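Local coordinates for ribokinase, putative (Burkholderia thailandensis, PDB 3B1N) that phosphorylates nucleosides as an ATP-binding kinase of the PfkB (ribokinase) family, captured here with ADP and mizoribine, at the interface of chains A and B. Sequence-based numbering; all coordinates share one arbitrary frame. Chains: chain A/B, Ribokinase, putative.

Contacts 1 and 2 are approximate two-fold counterparts: the start of helix 193-203 in one chain meets B:Gln29 in contact 1 and A:Gln29 in contact 2. The patches cover different loop residues (B:Leu26 and B:Gln29 against A:Gln29, A:Val30 and A:His31), and the carboxylates of A:Asp193 and B:Asp193 are turned differently. Contact 3 pairs strand 34-38 of chain A with strand 113-118 of chain B. Contact 1 lies about 26 Å from contacts 2 and 3, which are about 15 Å apart (C-alpha centres). Residues 29-31 and 35-37 of chain A meet chain B beside its ligand pockets, suggesting a dimer in which each subunit helps shape its partner's active site.

Contact 1: the interface of chains A and B. Residues chain A 193-194, 197-198; chain B 26, 29.
Helix 193-203 of chain A presents its first turns to the chain B loop carrying B:Leu26 and B:Gln29. The apolar half centres on the B:Leu26 methyl CD1, which approaches one face of the A:Tyr194 phenol ring, above its CD2-CE2 rim, at 3.7 Å from A:Tyr194 CE2. With CD1 of B:Leu26 anti to CA (chi2 178°), that methyl reaches on to meet A:Leu198 CD1 at 3.9 Å and A:Lys197 CG at 4.0 Å. B:Leu26 crosses the tyrosine and the aliphatic start of the lysine at about a right angle. Side chains one helix turn apart thus flank this methyl from the ring side, the lysine side and the leucine side between. In the other half, B:Gln29 bends at chi2 and runs past A:Asp193 in the opposite direction, with amide and carboxylate planes 80° apart. The amide oxygen OE1 of B:Gln29 lies 3.4 Å from A:Asp193 CB, and NE2 of B:Gln29 lies 3.9 Å from A:Lys197 CB. These are van der Waals separations, and the nearly perpendicular planes fit packing rather than a paired carboxylate-amide arrangement. Altogether the patch hides 196 Å² of protein surface. By seating the partner's loop against the helix that follows the ADP-pocket residue A:Asn192, it probably helps hold the two subunits in register.

Contact 2: the interface of chains A and B. Residues chain A 29-31; chain B 193-194, 197.
B:Asp193, at the N-terminal end of helix 193-203 in this PfkB-family kinase, receives A:Val30 and A:His31 from the partner's loop. Two hydrogen bonds fix its carboxylate, one on each oxygen. The backbone N of A:Val30 donates to OD2 of B:Asp193 at 2.8 Å; OD2 accepts it on its syn lone pair, the side of the other oxygen. The imidazole ND1 of A:His31 donates to OD1 of B:Asp193, also at 2.8 Å and nearly straight (167° at H); this oxygen lies at the ring edge, in the imidazole plane, and is met almost along its C-O axis. Ring and carboxylate are turned 49° apart. In B:Asp193, chi1 of 74° swings the carboxylate out to the loop, where the two bonds should limit its rotation. OE1 of A:Gln29 lies 3.0 Å from OD2 of B:Asp193; two acceptors meet there as modelled, so the amide orientation is doubtful, and a flipped amide might place NE2 there as donor. A water lies 2.9 Å from OE1 of A:Gln29 and 2.8 Å from the backbone O of B:Asp193. Carbon contacts flank the polar centre: CB of A:His31 meets CB of B:Tyr194 at 3.9 Å, while A:Gln29 crosses B:Lys197 at about a right angle, CD of A:Gln29 lying 3.9 Å from CB of B:Lys197.

Contact 3: the interface of chains A and B. Residues chain A 35-37; chain B 115, 117, 169, 172.
A parallel beta bridge between A:Ser36 and B:Thr115 makes this an intersubunit strand pairing, which joins strand 34-38 of one chain to strand 113-118 of the other and probably stabilises a dimer. Backbone hydrogen bonds include B:Thr115 N donating to A:Leu35 O at 2.7 Å, A:Phe37 N returning a bond to B:Thr115 O at 2.9 Å, and B:Phe117 N donating to A:Phe37 O at 2.8 Å. Their angles at hydrogen, 158° to 166°, are consistent with true strand pairing. The B:Thr115 carbonyl oxygen also lies to one side of the A:Phe37 ring plane, just beyond the CD2 rim, 3.4 Å from A:Phe37 CD2. The side chain of A:Ser36 points towards the partner: with chi1 -170° its hydroxyl OG is opposite the backbone N and lies 3.8 Å from both B:Phe117 CB and B:Thr115 CG2. On its other flank, A:Ser36 CB packs against B:Gln169 CB at 3.7 Å. A water bridges the A:Ser36 backbone N to the B:Gln169 backbone O, tying the strand to the 3-10 helix 168-173, whose B:Pro172 also loses surface to chain A. B:Thr115, B:Phe117 and B:Gln169 belong to the mizoribine pocket, and A:Ser36 corresponds to a residue that binds inosine and AMP in structures of this protein. The bridge thus appears to bring a residue of one subunit to its partner's nucleoside site.

Contact 1: the interface of chains A and B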
# COMPACT_ATOMS: atom_id res chain seq x y z
N ASP A 193 -15.99 2.52 12.55
CA ASP A 193 -15.96 1.59 13.69
C ASP A 193 -14.55 1.27 14.23
O ASP A 193 -14.39 1.14 15.43
CB ASP A 193 -16.78 0.30 13.41
CG ASP A 193 -16.32 -0.50 12.17
OD1 ASP A 193 -15.31 -0.19 11.47
OD2 ASP A 193 -17.04 -1.53 11.99
N TYR A 194 -13.58 1.23 13.32
CA TYR A 194 -12.18 0.98 13.68
C TYR A 194 -11.69 2.18 14.48
O TYR A 194 -11.10 2.01 15.60
CB TYR A 194 -11.40 0.77 12.37
CG TYR A 194 -9.94 0.49 12.54
CD1 TYR A 194 -9.02 1.51 12.74
CD2 TYR A 194 -9.50 -0.82 12.54
CE1 TYR A 194 -7.63 1.26 12.89
CE2 TYR A 194 -8.12 -1.10 12.69
CZ TYR A 194 -7.24 -0.06 12.88
OH TYR A 194 -5.87 -0.31 13.06
N LYS A 197 -13.10 2.37 17.99
CA LYS A 197 -12.41 1.52 18.96
C LYS A 197 -11.12 2.21 19.44
O LYS A 197 -10.82 2.20 20.65
CB LYS A 197 -12.14 0.12 18.38
CG LYS A 197 -11.37 -0.83 19.29
CD LYS A 197 -12.18 -1.00 20.61
CE LYS A 197 -11.84 -2.26 21.42
NZ LYS A 197 -10.50 -2.15 22.07
N LEU A 198 -10.37 2.85 18.53
CA LEU A 198 -9.14 3.53 18.87
C LEU A 198 -9.46 4.72 19.79
O LEU A 198 -8.71 4.98 20.72
CB LEU A 198 -8.36 3.97 17.63
CG LEU A 198 -7.45 2.92 17.00
CD1 LEU A 198 -7.83 1.48 17.03
CD2 LEU A 198 -6.95 3.45 15.70
N LEU B 26 -7.97 -5.43 13.42
CA LEU B 26 -9.09 -5.58 14.34
C LEU B 26 -10.20 -6.38 13.59
O LEU B 26 -11.14 -5.81 12.98
CB LEU B 26 -9.57 -4.22 14.85
CG LEU B 26 -8.63 -3.36 15.70
CD1 LEU B 26 -9.26 -2.05 16.07
CD2 LEU B 26 -8.25 -4.16 16.96
N GLN B 29 -14.08 -5.60 13.70
CA GLN B 29 -14.66 -4.38 13.13
C GLN B 29 -14.94 -4.66 11.66
O GLN B 29 -14.36 -5.56 11.02
CB GLN B 29 -13.65 -3.22 13.23
CG GLN B 29 -13.17 -3.01 14.69
CD GLN B 29 -14.31 -2.69 15.65
OE1 GLN B 29 -15.39 -2.17 15.27
NE2 GLN B 29 -14.08 -2.98 16.96

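Contact 2: the interface of chains A and B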
# COMPACT_ATOMS: atom_id res chain seq x y z
N GLN A 29 1.43 -17.99 9.11
CA GLN A 29 2.73 -17.90 8.46
C GLN A 29 3.62 -16.84 9.13
O GLN A 29 3.12 -16.04 9.93
CB GLN A 29 2.56 -17.58 6.98
CG GLN A 29 1.63 -18.54 6.23
CD GLN A 29 2.11 -19.97 6.30
OE1 GLN A 29 3.32 -20.25 6.32
NE2 GLN A 29 1.17 -20.87 6.35
N VAL A 30 4.91 -16.80 8.82
CA VAL A 30 5.78 -15.73 9.32
C VAL A 30 5.34 -14.41 8.72
O VAL A 30 5.13 -13.43 9.43
CB VAL A 30 7.27 -16.03 8.99
CG1 VAL A 30 8.19 -14.80 9.20
CG2 VAL A 30 7.71 -17.24 9.79
N HIS A 31 5.20 -14.39 7.40
CA HIS A 31 4.64 -13.26 6.73
C HIS A 31 3.09 -13.36 6.78
O HIS A 31 2.52 -14.32 6.28
CB HIS A 31 5.18 -13.22 5.29
CG HIS A 31 6.68 -13.17 5.20
ND1 HIS A 31 7.47 -14.32 5.23
CD2 HIS A 31 7.54 -12.14 5.00
CE1 HIS A 31 8.74 -13.99 5.06
NE2 HIS A 31 8.81 -12.68 4.90
N ASP B 193 7.69 -18.07 2.96
CA ASP B 193 6.75 -19.04 3.50
C ASP B 193 5.28 -18.77 3.17
O ASP B 193 4.48 -19.69 3.03
CB ASP B 193 6.97 -19.30 4.98
CG ASP B 193 6.51 -18.20 5.83
OD1 ASP B 193 6.91 -17.03 5.62
OD2 ASP B 193 5.77 -18.54 6.78
N TYR B 194 4.94 -17.50 3.05
CA TYR B 194 3.59 -17.10 2.68
C TYR B 194 3.32 -17.63 1.27
O TYR B 194 2.27 -18.25 1.00
CB TYR B 194 3.45 -15.57 2.76
CG TYR B 194 2.10 -15.02 2.30
CD1 TYR B 194 1.87 -14.79 0.97
CD2 TYR B 194 1.10 -14.77 3.23
CE1 TYR B 194 0.62 -14.28 0.52
CE2 TYR B 194 -0.12 -14.27 2.80
CZ TYR B 194 -0.34 -14.03 1.48
OH TYR B 194 -1.58 -13.55 1.08
N LYS B 197 2.89 -21.42 1.10
CA LYS B 197 1.52 -21.83 1.44
C LYS B 197 0.56 -21.69 0.24
O LYS B 197 -0.23 -22.60 -0.07
CB LYS B 197 1.00 -21.10 2.68
CG LYS B 197 -0.45 -21.45 3.05
CD LYS B 197 -0.53 -22.94 3.46
CE LYS B 197 -1.97 -23.33 3.86
NZ LYS B 197 -1.88 -24.48 4.78
O HOH W 1 4.29 -22.16 4.35

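Contact 3: the interface of chains A and B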
# COMPACT_ATOMS: atom_id res chain seq x y z
N LEU A 35 0.94 -9.24 -1.04
CA LEU A 35 0.00 -9.12 -2.06
C LEU A 35 0.57 -8.10 -3.03
O LEU A 35 0.95 -7.03 -2.65
CB LEU A 35 -1.32 -8.66 -1.44
CG LEU A 35 -2.48 -8.41 -2.35
CD1 LEU A 35 -2.84 -9.63 -3.21
CD2 LEU A 35 -3.63 -7.99 -1.42
N SER A 36 0.58 -8.47 -4.29
CA SER A 36 0.83 -7.50 -5.36
C SER A 36 -0.37 -7.56 -6.27
O SER A 36 -0.79 -8.65 -6.65
CB SER A 36 2.08 -7.94 -6.14
OG SER A 36 2.47 -6.94 -7.00
N PHE A 37 -0.94 -6.41 -6.61
CA PHE A 37 -2.10 -6.37 -7.50
C PHE A 37 -1.86 -5.36 -8.59
O PHE A 37 -1.24 -4.33 -8.34
CB PHE A 37 -3.44 -6.08 -6.73
CG PHE A 37 -3.46 -4.80 -5.94
CD1 PHE A 37 -4.08 -3.62 -6.47
CD2 PHE A 37 -2.95 -4.73 -4.67
CE1 PHE A 37 -4.12 -2.42 -5.72
CE2 PHE A 37 -3.00 -3.56 -3.91
CZ PHE A 37 -3.60 -2.39 -4.43
N THR B 115 1.51 -4.37 -2.40
CA THR B 115 2.08 -3.62 -3.53
C THR B 115 1.02 -3.41 -4.62
O THR B 115 0.37 -4.37 -5.04
CB THR B 115 3.26 -4.40 -4.11
OG1 THR B 115 4.29 -4.45 -3.12
CG2 THR B 115 3.79 -3.76 -5.41
N PHE B 117 0.95 -2.56 -8.42
CA PHE B 117 1.99 -2.66 -9.45
C PHE B 117 1.42 -2.19 -10.78
O PHE B 117 0.41 -2.74 -11.23
CB PHE B 117 2.51 -4.11 -9.50
CG PHE B 117 3.82 -4.25 -10.20
CD1 PHE B 117 5.02 -4.07 -9.50
CD2 PHE B 117 3.83 -4.57 -11.56
CE1 PHE B 117 6.22 -4.21 -10.18
CE2 PHE B 117 5.05 -4.67 -12.25
CZ PHE B 117 6.23 -4.51 -11.54
N GLN B 169 5.51 -12.73 -6.27
CA GLN B 169 4.35 -11.87 -6.41
C GLN B 169 3.49 -12.14 -7.63
O GLN B 169 2.39 -11.59 -7.76
CB GLN B 169 4.84 -10.43 -6.46
CG GLN B 169 5.44 -9.98 -5.16
CD GLN B 169 6.94 -9.91 -5.20
OE1 GLN B 169 7.62 -10.80 -5.75
NE2 GLN B 169 7.47 -8.85 -4.61
N PRO B 172 -0.74 -14.78 -8.22
CA PRO B 172 -2.17 -14.64 -8.57
C PRO B 172 -2.50 -14.90 -10.04
O PRO B 172 -3.64 -15.24 -10.37
CB PRO B 172 -2.48 -13.17 -8.17
CG PRO B 172 -1.54 -12.93 -7.02
CD PRO B 172 -0.27 -13.56 -7.52
O HOH W 2 0.90 -11.31 -5.31